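Local coordinates for S-M checkpoint control protein RAD4 (Schizosaccharomyces pombe, PDB 4BU0) that couples DNA replication to mitosis as a checkpoint adaptor, its paired N-terminal BRCT domains binding the phosphorylated sites of the Crb2 dimer, at residues Y152-A155 with L156-K159; V163-E166 with W167-S171. All coordinates share one frame; numbering follows the deposited sequence.

Contact 1. Residues Y152-A155 with L156-K159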
loop_
_atom_site.group_PDB
_atom_site.type_symbol
_atom_site.label_atom_id
_atom_site.label_comp_id
_atom_site.label_asym_id
_atom_site.label_seq_id
_atom_site.Cartn_x
_atom_site.Cartn_y
_atom_site.Cartn_z
ATOM N N TYR A 152 -20.694 -6.172 9.540
ATOM C CA TYR A 152 -20.559 -7.163 8.500
ATOM C C TYR A 152 -21.625 -7.015 7.424
ATOM O O TYR A 152 -21.283 -7.036 6.248
ATOM C CB TYR A 152 -20.655 -8.568 9.131
ATOM C CG TYR A 152 -20.670 -9.698 8.124
ATOM C CD1 TYR A 152 -19.505 -10.095 7.474
ATOM C CD2 TYR A 152 -21.850 -10.374 7.820
ATOM C CE1 TYR A 152 -19.516 -11.120 6.530
ATOM C CE2 TYR A 152 -21.869 -11.412 6.885
ATOM C CZ TYR A 152 -20.697 -11.780 6.246
ATOM O OH TYR A 152 -20.703 -12.796 5.320
ATOM N N GLU A 153 -22.907 -6.827 7.829
ATOM C CA GLU A 153 -23.969 -6.717 6.830
ATOM C C GLU A 153 -23.784 -5.471 5.960
ATOM O O GLU A 153 -23.994 -5.526 4.743
ATOM C CB GLU A 153 -25.359 -6.715 7.500
ATOM C CG GLU A 153 -25.667 -8.027 8.226
ATOM C CD GLU A 153 -25.765 -9.293 7.391
ATOM O OE1 GLU A 153 -26.002 -9.197 6.162
ATOM O OE2 GLU A 153 -25.624 -10.392 7.978
ATOM N N TYR A 154 -23.360 -4.342 6.573
ATOM C CA TYR A 154 -23.184 -3.150 5.765
ATOM C C TYR A 154 -21.964 -3.246 4.857
ATOM O O TYR A 154 -21.968 -2.700 3.754
ATOM C CB TYR A 154 -23.147 -1.863 6.618
ATOM C CG TYR A 154 -24.364 -1.011 6.286
ATOM C CD1 TYR A 154 -25.657 -1.519 6.425
ATOM C CD2 TYR A 154 -24.218 0.267 5.776
ATOM C CE1 TYR A 154 -26.775 -0.764 6.059
ATOM C CE2 TYR A 154 -25.328 1.033 5.409
ATOM C CZ TYR A 154 -26.602 0.514 5.555
ATOM O OH TYR A 154 -27.689 1.273 5.193
ATOM N N ALA A 155 -20.899 -3.958 5.300
ATOM C CA ALA A 155 -19.751 -4.118 4.402
ATOM C C ALA A 155 -20.165 -4.922 3.174
ATOM O O ALA A 155 -19.699 -4.637 2.074
ATOM C CB ALA A 155 -18.623 -4.830 5.143
ATOM N N LEU A 156 -21.032 -5.935 3.355
ATOM C CA LEU A 156 -21.476 -6.699 2.181
ATOM C C LEU A 156 -22.259 -5.792 1.223
ATOM O O LEU A 156 -21.994 -5.792 0.026
ATOM C CB LEU A 156 -22.333 -7.907 2.583
ATOM C CG LEU A 156 -21.674 -9.048 3.339
ATOM C CD1 LEU A 156 -22.646 -10.204 3.478
ATOM C CD2 LEU A 156 -20.418 -9.549 2.623
ATOM N N LYS A 157 -23.141 -4.934 1.773
ATOM C CA LYS A 157 -23.927 -4.001 0.967
ATOM C C LYS A 157 -23.048 -2.969 0.206
ATOM O O LYS A 157 -23.313 -2.662 -0.971
ATOM C CB LYS A 157 -24.908 -3.288 1.914
ATOM C CG LYS A 157 -25.857 -2.346 1.244
ATOM C CD LYS A 157 -26.754 -1.758 2.290
ATOM C CE LYS A 157 -27.648 -0.745 1.656
ATOM N NZ LYS A 157 -28.986 -0.766 2.284
ATOM N N TRP A 158 -22.017 -2.429 0.862
ATOM C CA TRP A 158 -21.129 -1.418 0.283
ATOM C C TRP A 158 -19.981 -2.038 -0.535
ATOM O O TRP A 158 -19.094 -1.303 -1.001
ATOM C CB TRP A 158 -20.526 -0.539 1.393
ATOM C CG TRP A 158 -21.432 0.531 1.920
ATOM C CD1 TRP A 158 -22.462 1.137 1.256
ATOM C CD2 TRP A 158 -21.354 1.167 3.207
ATOM N NE1 TRP A 158 -23.018 2.119 2.044
ATOM C CE2 TRP A 158 -22.375 2.145 3.254
ATOM C CE3 TRP A 158 -20.553 0.968 4.347
ATOM C CZ2 TRP A 158 -22.593 2.953 4.378
ATOM C CZ3 TRP A 158 -20.797 1.734 5.479
ATOM C CH2 TRP A 158 -21.771 2.748 5.474
ATOM N N LYS A 159 -19.962 -3.390 -0.642
ATOM C CA LYS A 159 -18.930 -4.146 -1.374
ATOM C C LYS A 159 -17.529 -3.873 -0.804
ATOM O O LYS A 159 -16.545 -3.728 -1.541
ATOM C CB LYS A 159 -19.001 -3.859 -2.893
ATOM C CG LYS A 159 -20.358 -4.302 -3.468
ATOM C CD LYS A 159 -20.438 -4.227 -4.993
ATOM C CE LYS A 159 -21.872 -4.226 -5.491
ATOM N NZ LYS A 159 -22.665 -5.393 -4.995
HETATM O O HOH W 1 -30.234 -0.869 4.559
#

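Contact 2. Residues V163-E166 with W167-S171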
loop_
_atom_site.group_PDB
_atom_site.type_symbol
_atom_site.label_atom_id
_atom_site.label_comp_id
_atom_site.label_asym_id
_atom_site.label_seq_id
_atom_site.Cartn_x
_atom_site.Cartn_y
_atom_site.Cartn_z
ATOM N N VAL A 163 -12.334 -9.524 5.634
ATOM C CA VAL A 163 -11.252 -10.497 5.742
ATOM C C VAL A 163 -11.056 -10.946 7.177
ATOM O O VAL A 163 -11.460 -10.257 8.125
ATOM C CB VAL A 163 -9.927 -9.866 5.222
ATOM C CG1 VAL A 163 -9.989 -9.577 3.724
ATOM C CG2 VAL A 163 -9.532 -8.585 5.993
ATOM N N CYS A 164 -10.419 -12.103 7.344
ATOM C CA CYS A 164 -9.989 -12.495 8.681
ATOM C C CYS A 164 -8.646 -11.811 8.991
ATOM O O CYS A 164 -7.990 -11.259 8.086
ATOM C CB CYS A 164 -9.892 -14.001 8.838
ATOM S SG CYS A 164 -8.679 -14.744 7.754
ATOM N N VAL A 165 -8.259 -11.822 10.269
ATOM C CA VAL A 165 -7.087 -11.078 10.693
ATOM C C VAL A 165 -5.782 -11.589 10.024
ATOM O O VAL A 165 -4.803 -10.858 9.952
ATOM C CB VAL A 165 -6.981 -11.007 12.232
ATOM C CG1 VAL A 165 -6.668 -12.379 12.837
ATOM C CG2 VAL A 165 -5.990 -9.931 12.679
ATOM N N GLU A 166 -5.778 -12.838 9.534
ATOM C CA GLU A 166 -4.604 -13.376 8.854
ATOM C C GLU A 166 -4.222 -12.515 7.647
ATOM O O GLU A 166 -3.053 -12.436 7.294
ATOM C CB GLU A 166 -4.907 -14.812 8.432
ATOM C CG GLU A 166 -3.697 -15.612 7.959
ATOM C CD GLU A 166 -2.556 -15.848 8.939
ATOM O OE1 GLU A 166 -2.706 -15.590 10.155
ATOM O OE2 GLU A 166 -1.461 -16.199 8.446
ATOM N N TRP A 167 -5.196 -11.793 7.063
ATOM C CA TRP A 167 -4.864 -10.854 5.989
ATOM C C TRP A 167 -3.847 -9.824 6.468
ATOM O O TRP A 167 -2.903 -9.477 5.758
ATOM C CB TRP A 167 -6.135 -10.130 5.504
ATOM C CG TRP A 167 -5.819 -8.914 4.673
ATOM C CD1 TRP A 167 -5.479 -8.891 3.347
ATOM C CD2 TRP A 167 -5.786 -7.549 5.122
ATOM N NE1 TRP A 167 -5.187 -7.600 2.955
ATOM C CE2 TRP A 167 -5.358 -6.758 4.031
ATOM C CE3 TRP A 167 -6.072 -6.924 6.353
ATOM C CZ2 TRP A 167 -5.186 -5.371 4.139
ATOM C CZ3 TRP A 167 -5.913 -5.550 6.461
ATOM C CH2 TRP A 167 -5.475 -4.790 5.363
ATOM N N LEU A 168 -4.097 -9.291 7.672
ATOM C CA LEU A 168 -3.210 -8.294 8.219
ATOM C C LEU A 168 -1.834 -8.861 8.522
ATOM O O LEU A 168 -0.824 -8.244 8.162
ATOM C CB LEU A 168 -3.852 -7.725 9.504
ATOM C CG LEU A 168 -3.005 -6.669 10.250
ATOM C CD1 LEU A 168 -2.794 -5.418 9.398
ATOM C CD2 LEU A 168 -3.695 -6.279 11.569
ATOM N N TRP A 169 -1.795 -10.016 9.155
ATOM C CA TRP A 169 -0.513 -10.570 9.507
ATOM C C TRP A 169 0.310 -10.932 8.289
ATOM O O TRP A 169 1.452 -10.645 8.263
ATOM C CB TRP A 169 -0.663 -11.753 10.459
ATOM C CG TRP A 169 -1.501 -11.509 11.694
ATOM C CD1 TRP A 169 -2.386 -12.367 12.212
ATOM C CD2 TRP A 169 -1.504 -10.362 12.550
ATOM N NE1 TRP A 169 -2.968 -11.831 13.322
ATOM C CE2 TRP A 169 -2.435 -10.600 13.536
ATOM C CE3 TRP A 169 -0.823 -9.162 12.566
ATOM C CZ2 TRP A 169 -2.700 -9.679 14.518
ATOM C CZ3 TRP A 169 -1.105 -8.277 13.551
ATOM C CH2 TRP A 169 -2.033 -8.542 14.481
ATOM N N GLN A 170 -0.327 -11.560 7.314
ATOM C CA GLN A 170 0.449 -11.925 6.128
ATOM C C GLN A 170 0.843 -10.693 5.299
ATOM O O GLN A 170 1.902 -10.719 4.671
ATOM C CB GLN A 170 -0.305 -12.952 5.275
ATOM C CG GLN A 170 -0.311 -14.313 5.973
ATOM C CD GLN A 170 -0.683 -15.444 5.022
ATOM O OE1 GLN A 170 -0.475 -15.367 3.800
ATOM N NE2 GLN A 170 -1.254 -16.509 5.586
ATOM N N SER A 171 -0.010 -9.632 5.255
ATOM C CA SER A 171 0.342 -8.419 4.505
ATOM C C SER A 171 1.537 -7.760 5.158
ATOM O O SER A 171 2.479 -7.367 4.466
ATOM C CB SER A 171 -0.842 -7.445 4.473
ATOM O OG SER A 171 -1.897 -7.950 3.666
#

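Contact 1. Residues Y152-A155 with L156-K159
Trp158 N closes the last of three successive helical bonds here, giving its hydrogen to Tyr154 O at 2.9 Å; Lys157 N does the same to Glu153 O, and Leu156 N to Tyr152 O. At the solvent side a water bridges two side chains: it accepts from Lys157 NZ at 2.6 Å and has a weak, long bond with Tyr154 OH. The lysine gets there by running alongside the tyrosine, CG anti to the backbone N (chi1 -177°), which lays CD over one face of the phenol ring, 4.1 Å from its centroid in a CH-pi contact. The edge of the same ring points at Trp158. The pair is T-shaped, planes at 84°, with Tyr154 presenting its CD2-CE2 edge to the face of the indole's six-membered ring; Tyr154 CD2 stands 3.4 Å from Trp158 CZ2. An alanine in place of Trp158 would probably leave this tyrosine edge without its aromatic partner and the phenol freer to turn. Elsewhere on the helix, Leu156 CG sits over a face of the Tyr152 ring, and Leu156 CD1 lies 3.7 Å from Tyr152 CE2. The buried Ala155 packs on Val162 of the adjoining strand. Lys159, with positive phi, ends the helix in a Schellman motif, just before strand 161-163 in a beta-alpha-beta unit of the second BRCT domain; Tyr154 and Trp158 each pack against an apolar side chain of the bound peptide, making their T-shaped pair part of a peptide-contacting surface.

Contact 2. Residues V163-E166 with W167-S171
Glu166 and Gln170, one helical turn apart, are joined twice. Gln170 NE2 donates to Glu166 OE2 at 2.9 Å in a nearly straight bond (167°), using the carboxylate's anti lone pair; the oxygen lies in the plane of the amide, while carboxylate and amide planes are steeply inclined to each other. The second link is the helical bond from Gln170 N to Glu166 O. A bend at chi2 (61°) carries the Glu166 carboxylate forward along the helix, toward Trp169 and Gln170, and its other oxygen, OE1, comes to the edge of the Trp169 indole, 3.8 Å from Trp169 CD1. One face of that indole takes Val165 CG2, which approaches Trp169 NE1 at 3.6 Å. Val165 O lies over a face as well, and it accepts the straight bond from Trp169 N and a weak one from Leu168 N. This is the first turn of helix 166-174, reached through a short turn after strand 161-163, the last strand of the second BRCT domain's parallel sheet. Cys164 O receives Trp167 N at 3.0 Å, the donor standing above the carbonyl plane. Val163, still on the strand, sets CG2 against Trp167 CB at 3.8 Å. Deeper in, Trp167 O is gripped by two donors from opposite faces of its plane, Ser171 N and Ser171 OG, the hydroxyl at 2.8 Å. Ser171 OG also hangs over one face of the Trp167 indole and bonds to Leu178 N, while Trp167 NE1 bonds to Leu178 O. Trp167 further stacks on His141, and the Trp169 ring meets Tyr123 edge-to-face.

In the fold
Both contacts belong to the second BRCT domain and follow one another along the chain, contact 1 on helix 150-157 and contact 2 where strand 161-163 leads into helix 166-174, with centres about 19 Å apart. Strand 161-163 lies between them: residues just before it close contact 1, and Val163 opens contact 2. Contact 1 is a surface patch, with only Ala155 buried and the aromatic rings partly exposed, and has a water and the bound peptide as partners. Contact 2 is partly buried, and its tryptophans face neighbouring secondary structure and the chain's C-terminal stretch. The polar chemistry differs too: a water-bridged lysine in one, a direct glutamate-glutamine bond in the other.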